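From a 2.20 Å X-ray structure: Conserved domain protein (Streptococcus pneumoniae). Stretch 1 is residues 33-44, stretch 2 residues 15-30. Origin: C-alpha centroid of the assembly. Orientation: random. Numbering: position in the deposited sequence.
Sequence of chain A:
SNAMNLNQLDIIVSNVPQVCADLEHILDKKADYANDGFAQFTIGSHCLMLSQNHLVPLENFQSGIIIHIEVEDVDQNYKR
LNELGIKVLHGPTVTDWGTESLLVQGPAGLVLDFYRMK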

# COMPACT_ATOMS: atom_id res chain seq x y z
N TYR A 33 2.88 12.24 13.21
CA TYR A 33 2.13 13.48 13.21
C TYR A 33 0.69 13.20 12.79
O TYR A 33 0.46 12.38 11.91
CB TYR A 33 2.76 14.50 12.24
CG TYR A 33 1.88 15.67 11.97
CD1 TYR A 33 1.72 16.68 12.92
CD2 TYR A 33 1.16 15.75 10.79
CE1 TYR A 33 0.87 17.75 12.68
CE2 TYR A 33 0.32 16.81 10.55
CZ TYR A 33 0.19 17.81 11.51
OH TYR A 33 -0.66 18.85 11.24
N ALA A 34 -0.27 13.89 13.39
CA ALA A 34 -1.68 13.64 13.11
C ALA A 34 -2.51 14.91 13.26
O ALA A 34 -2.21 15.72 14.11
CB ALA A 34 -2.21 12.57 14.06
N ASN A 35 -3.57 15.01 12.45
CA ASN A 35 -4.53 16.11 12.32
C ASN A 35 -5.93 15.56 12.34
O ASN A 35 -6.10 14.36 12.17
CB ASN A 35 -4.42 16.72 10.90
CG ASN A 35 -3.61 17.93 10.90
OD1 ASN A 35 -3.23 18.40 11.97
ND2 ASN A 35 -3.30 18.46 9.74
N ASP A 36 -6.93 16.42 12.42
CA ASP A 36 -8.29 15.94 12.25
C ASP A 36 -8.46 15.16 10.94
O ASP A 36 -9.33 14.32 10.84
CB ASP A 36 -9.30 17.10 12.32
CG ASP A 36 -9.59 17.55 13.74
OD1 ASP A 36 -9.00 16.97 14.67
OD2 ASP A 36 -10.41 18.47 13.91
N GLY A 37 -7.63 15.47 9.94
CA GLY A 37 -7.78 14.89 8.61
C GLY A 37 -6.57 14.21 7.99
O GLY A 37 -6.62 13.83 6.83
N PHE A 38 -5.50 14.03 8.75
CA PHE A 38 -4.28 13.44 8.23
C PHE A 38 -3.51 12.84 9.38
O PHE A 38 -3.52 13.42 10.46
CB PHE A 38 -3.45 14.56 7.58
CG PHE A 38 -2.13 14.11 6.98
CD1 PHE A 38 -2.05 13.75 5.62
CD2 PHE A 38 -0.95 14.14 7.73
CE1 PHE A 38 -0.80 13.38 5.03
CE2 PHE A 38 0.30 13.76 7.15
CZ PHE A 38 0.35 13.40 5.78
N ALA A 39 -2.85 11.70 9.15
CA ALA A 39 -1.89 11.08 10.10
C ALA A 39 -0.77 10.42 9.31
O ALA A 39 -0.98 9.90 8.20
CB ALA A 39 -2.59 10.04 11.01
N GLN A 40 0.43 10.45 9.87
CA GLN A 40 1.58 9.90 9.19
C GLN A 40 2.25 8.92 10.10
O GLN A 40 2.59 9.27 11.23
CB GLN A 40 2.60 11.01 8.86
CG GLN A 40 4.03 10.49 8.55
CD GLN A 40 5.05 11.64 8.47
OE1 GLN A 40 4.75 12.70 7.90
NE2 GLN A 40 6.23 11.45 9.06
N PHE A 41 2.47 7.72 9.59
CA PHE A 41 3.25 6.73 10.29
C PHE A 41 4.50 6.47 9.49
O PHE A 41 4.46 6.43 8.26
CB PHE A 41 2.47 5.41 10.43
CG PHE A 41 1.27 5.49 11.34
CD1 PHE A 41 1.37 5.06 12.66
CD2 PHE A 41 0.05 5.97 10.89
CE1 PHE A 41 0.27 5.11 13.52
CE2 PHE A 41 -1.07 6.00 11.75
CZ PHE A 41 -0.95 5.58 13.04
N THR A 42 5.61 6.27 10.18
CA THR A 42 6.81 5.71 9.57
C THR A 42 6.92 4.25 10.06
O THR A 42 6.78 3.97 11.26
CB THR A 42 8.04 6.58 9.91
OG1 THR A 42 7.81 7.92 9.42
CG2 THR A 42 9.33 6.02 9.28
N ILE A 43 7.06 3.33 9.12
CA ILE A 43 7.23 1.93 9.45
C ILE A 43 8.46 1.41 8.75
O ILE A 43 8.38 0.86 7.63
CB ILE A 43 6.00 1.05 9.07
CG1 ILE A 43 4.66 1.70 9.50
CG2 ILE A 43 6.18 -0.32 9.68
CD1 ILE A 43 3.38 1.06 8.87
N GLY A 44 9.60 1.56 9.42
CA GLY A 44 10.90 1.20 8.86
C GLY A 44 11.22 2.19 7.76
O GLY A 44 11.34 3.38 8.00
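Stretch 2 15-30: NVPQVCADLEHILDKK

Stretch 2 is a helix from Val16 to Leu27, then Asp28, with positive phi, and the extended Lys29 and Lys30. Asn15 caps it, its OD1 accepting a weak bond from Gln18 N at 3.4 Å. The helix runs along strand 38-43 in nearly the same direction, at 20°, with the axes 8.4 Å apart at their closest. Strand 33-35 runs the other way, at 151°.

The backbones come closest at the turn of stretch 1, where the CA atoms of Gly37 and Val16 are 5.5 Å apart. Val16 fits against this turn: its CG1 lies 3.6 Å from Phe38 N and its CG2 3.7 Å from Gly37 O. Pro17 CD rests 3.4 Å from Asp36 O.

Cys20 SG fits against two alanines, 3.7 Å from Ala39 CB and 4.3 Å from Ala34 CB.

Phe41 is the main bump. Its ring reaches into a hollow formed by the helix and the tail. Phe41 CZ meets Cys20 O at 3.6 Å and Leu23 CB at 3.8 Å. Phe41 CE1 meets Glu24 CG at 3.6 Å and Lys29 O at 3.8 Å, and Phe41 CD1 meets Leu27 CD1 at 3.8 Å. Ile43 CD1 also touches Leu27 CD1, at 4.1 Å.

Lys29 NZ donates to Thr42 O at 2.9 Å. One water bridges Lys30 O and Thr42 N, 3.0 Å from each.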

# COMPACT_ATOMS: atom_id res chain seq x y z
N ASN A 15 -12.68 9.05 9.02
CA ASN A 15 -12.45 9.36 10.43
C ASN A 15 -11.01 9.08 10.83
O ASN A 15 -10.71 8.11 11.54
CB ASN A 15 -13.43 8.59 11.31
CG ASN A 15 -13.42 9.07 12.74
OD1 ASN A 15 -12.55 9.86 13.16
ND2 ASN A 15 -14.36 8.58 13.53
N VAL A 16 -10.13 9.94 10.37
CA VAL A 16 -8.71 9.81 10.60
C VAL A 16 -8.34 9.65 12.09
O VAL A 16 -7.54 8.75 12.41
CB VAL A 16 -7.95 10.96 9.94
CG1 VAL A 16 -6.48 10.95 10.34
CG2 VAL A 16 -8.11 10.87 8.45
N PRO A 17 -8.89 10.52 13.02
CA PRO A 17 -8.46 10.30 14.40
C PRO A 17 -8.72 8.89 14.95
O PRO A 17 -7.84 8.35 15.60
CB PRO A 17 -9.19 11.40 15.20
CG PRO A 17 -9.39 12.51 14.15
CD PRO A 17 -9.77 11.71 12.92
N GLN A 18 -9.87 8.29 14.65
CA GLN A 18 -10.16 6.94 15.16
C GLN A 18 -9.33 5.86 14.46
O GLN A 18 -8.78 4.96 15.09
CB GLN A 18 -11.66 6.61 15.02
CG GLN A 18 -12.10 5.36 15.83
CD GLN A 18 -11.76 5.48 17.33
OE1 GLN A 18 -11.07 4.63 17.91
NE2 GLN A 18 -12.23 6.56 17.94
N VAL A 19 -9.25 5.96 13.13
CA VAL A 19 -8.46 5.01 12.37
C VAL A 19 -7.00 5.11 12.84
O VAL A 19 -6.33 4.11 13.03
CB VAL A 19 -8.67 5.21 10.82
CG1 VAL A 19 -7.79 4.26 9.99
CG2 VAL A 19 -10.13 5.04 10.48
N CYS A 20 -6.54 6.34 13.10
CA CYS A 20 -5.17 6.62 13.55
C CYS A 20 -4.93 5.97 14.90
O CYS A 20 -3.95 5.22 15.06
CB CYS A 20 -4.84 8.13 13.62
SG CYS A 20 -3.15 8.41 14.23
N ALA A 21 -5.82 6.27 15.85
CA ALA A 21 -5.73 5.72 17.21
C ALA A 21 -5.69 4.17 17.19
O ALA A 21 -4.87 3.55 17.87
CB ALA A 21 -6.90 6.21 18.04
N ASP A 22 -6.54 3.57 16.38
CA ASP A 22 -6.59 2.10 16.24
C ASP A 22 -5.28 1.52 15.66
O ASP A 22 -4.78 0.51 16.13
CB ASP A 22 -7.75 1.69 15.35
CG ASP A 22 -9.11 1.92 16.00
OD1 ASP A 22 -9.15 2.22 17.20
OD2 ASP A 22 -10.13 1.80 15.29
N LEU A 23 -4.78 2.16 14.61
CA LEU A 23 -3.52 1.79 13.97
C LEU A 23 -2.32 1.90 14.92
O LEU A 23 -1.46 1.03 14.91
CB LEU A 23 -3.32 2.62 12.70
CG LEU A 23 -2.85 1.94 11.41
CD1 LEU A 23 -3.35 0.49 11.22
CD2 LEU A 23 -3.14 2.82 10.15
N GLU A 24 -2.28 2.93 15.78
CA GLU A 24 -1.25 3.02 16.83
C GLU A 24 -1.21 1.84 17.81
O GLU A 24 -0.13 1.37 18.15
CB GLU A 24 -1.36 4.34 17.60
CG GLU A 24 -1.37 5.56 16.69
CD GLU A 24 -1.43 6.89 17.44
OE1 GLU A 24 -2.24 7.04 18.38
OE2 GLU A 24 -0.66 7.78 17.05
N HIS A 25 -2.38 1.36 18.26
CA HIS A 25 -2.41 0.18 19.13
C HIS A 25 -1.94 -1.05 18.37
O HIS A 25 -1.13 -1.83 18.87
CB HIS A 25 -3.79 -0.06 19.73
CG HIS A 25 -4.23 1.01 20.68
ND1 HIS A 25 -5.25 1.89 20.38
CD2 HIS A 25 -3.79 1.34 21.91
CE1 HIS A 25 -5.42 2.72 21.40
NE2 HIS A 25 -4.54 2.40 22.34
N ILE A 26 -2.42 -1.21 17.14
CA ILE A 26 -2.01 -2.37 16.36
C ILE A 26 -0.50 -2.39 16.06
O ILE A 26 0.14 -3.43 16.14
CB ILE A 26 -2.80 -2.47 15.07
CG1 ILE A 26 -4.25 -2.86 15.40
CG2 ILE A 26 -2.11 -3.47 14.10
CD1 ILE A 26 -5.21 -2.50 14.33
N LEU A 27 0.05 -1.23 15.71
CA LEU A 27 1.43 -1.14 15.31
C LEU A 27 2.34 -0.96 16.52
O LEU A 27 3.57 -1.13 16.43
CB LEU A 27 1.62 0.05 14.36
CG LEU A 27 1.04 -0.05 12.95
CD1 LEU A 27 1.11 1.33 12.27
CD2 LEU A 27 1.76 -1.17 12.14
N ASP A 28 1.72 -0.60 17.65
CA ASP A 28 2.44 -0.33 18.89
C ASP A 28 3.43 0.81 18.68
O ASP A 28 4.53 0.80 19.21
CB ASP A 28 3.18 -1.59 19.36
CG ASP A 28 3.69 -1.47 20.75
OD1 ASP A 28 3.08 -0.74 21.54
OD2 ASP A 28 4.70 -2.12 21.05
N LYS A 29 3.04 1.79 17.87
CA LYS A 29 3.81 3.04 17.79
C LYS A 29 2.87 4.17 17.45
O LYS A 29 1.85 3.96 16.77
CB LYS A 29 4.97 2.97 16.78
CG LYS A 29 4.58 3.02 15.33
CD LYS A 29 5.79 2.75 14.45
CE LYS A 29 6.75 3.92 14.42
NZ LYS A 29 8.06 3.46 13.86
N LYS A 30 3.22 5.36 17.93
CA LYS A 30 2.40 6.53 17.68
C LYS A 30 2.62 7.00 16.25
O LYS A 30 3.65 6.73 15.67
CB LYS A 30 2.75 7.67 18.67
CG LYS A 30 2.58 7.30 20.14
CD LYS A 30 1.13 7.20 20.51
CE LYS A 30 0.96 6.96 22.00
NZ LYS A 30 -0.40 7.44 22.40
O HOH W 1 5.20 6.59 13.16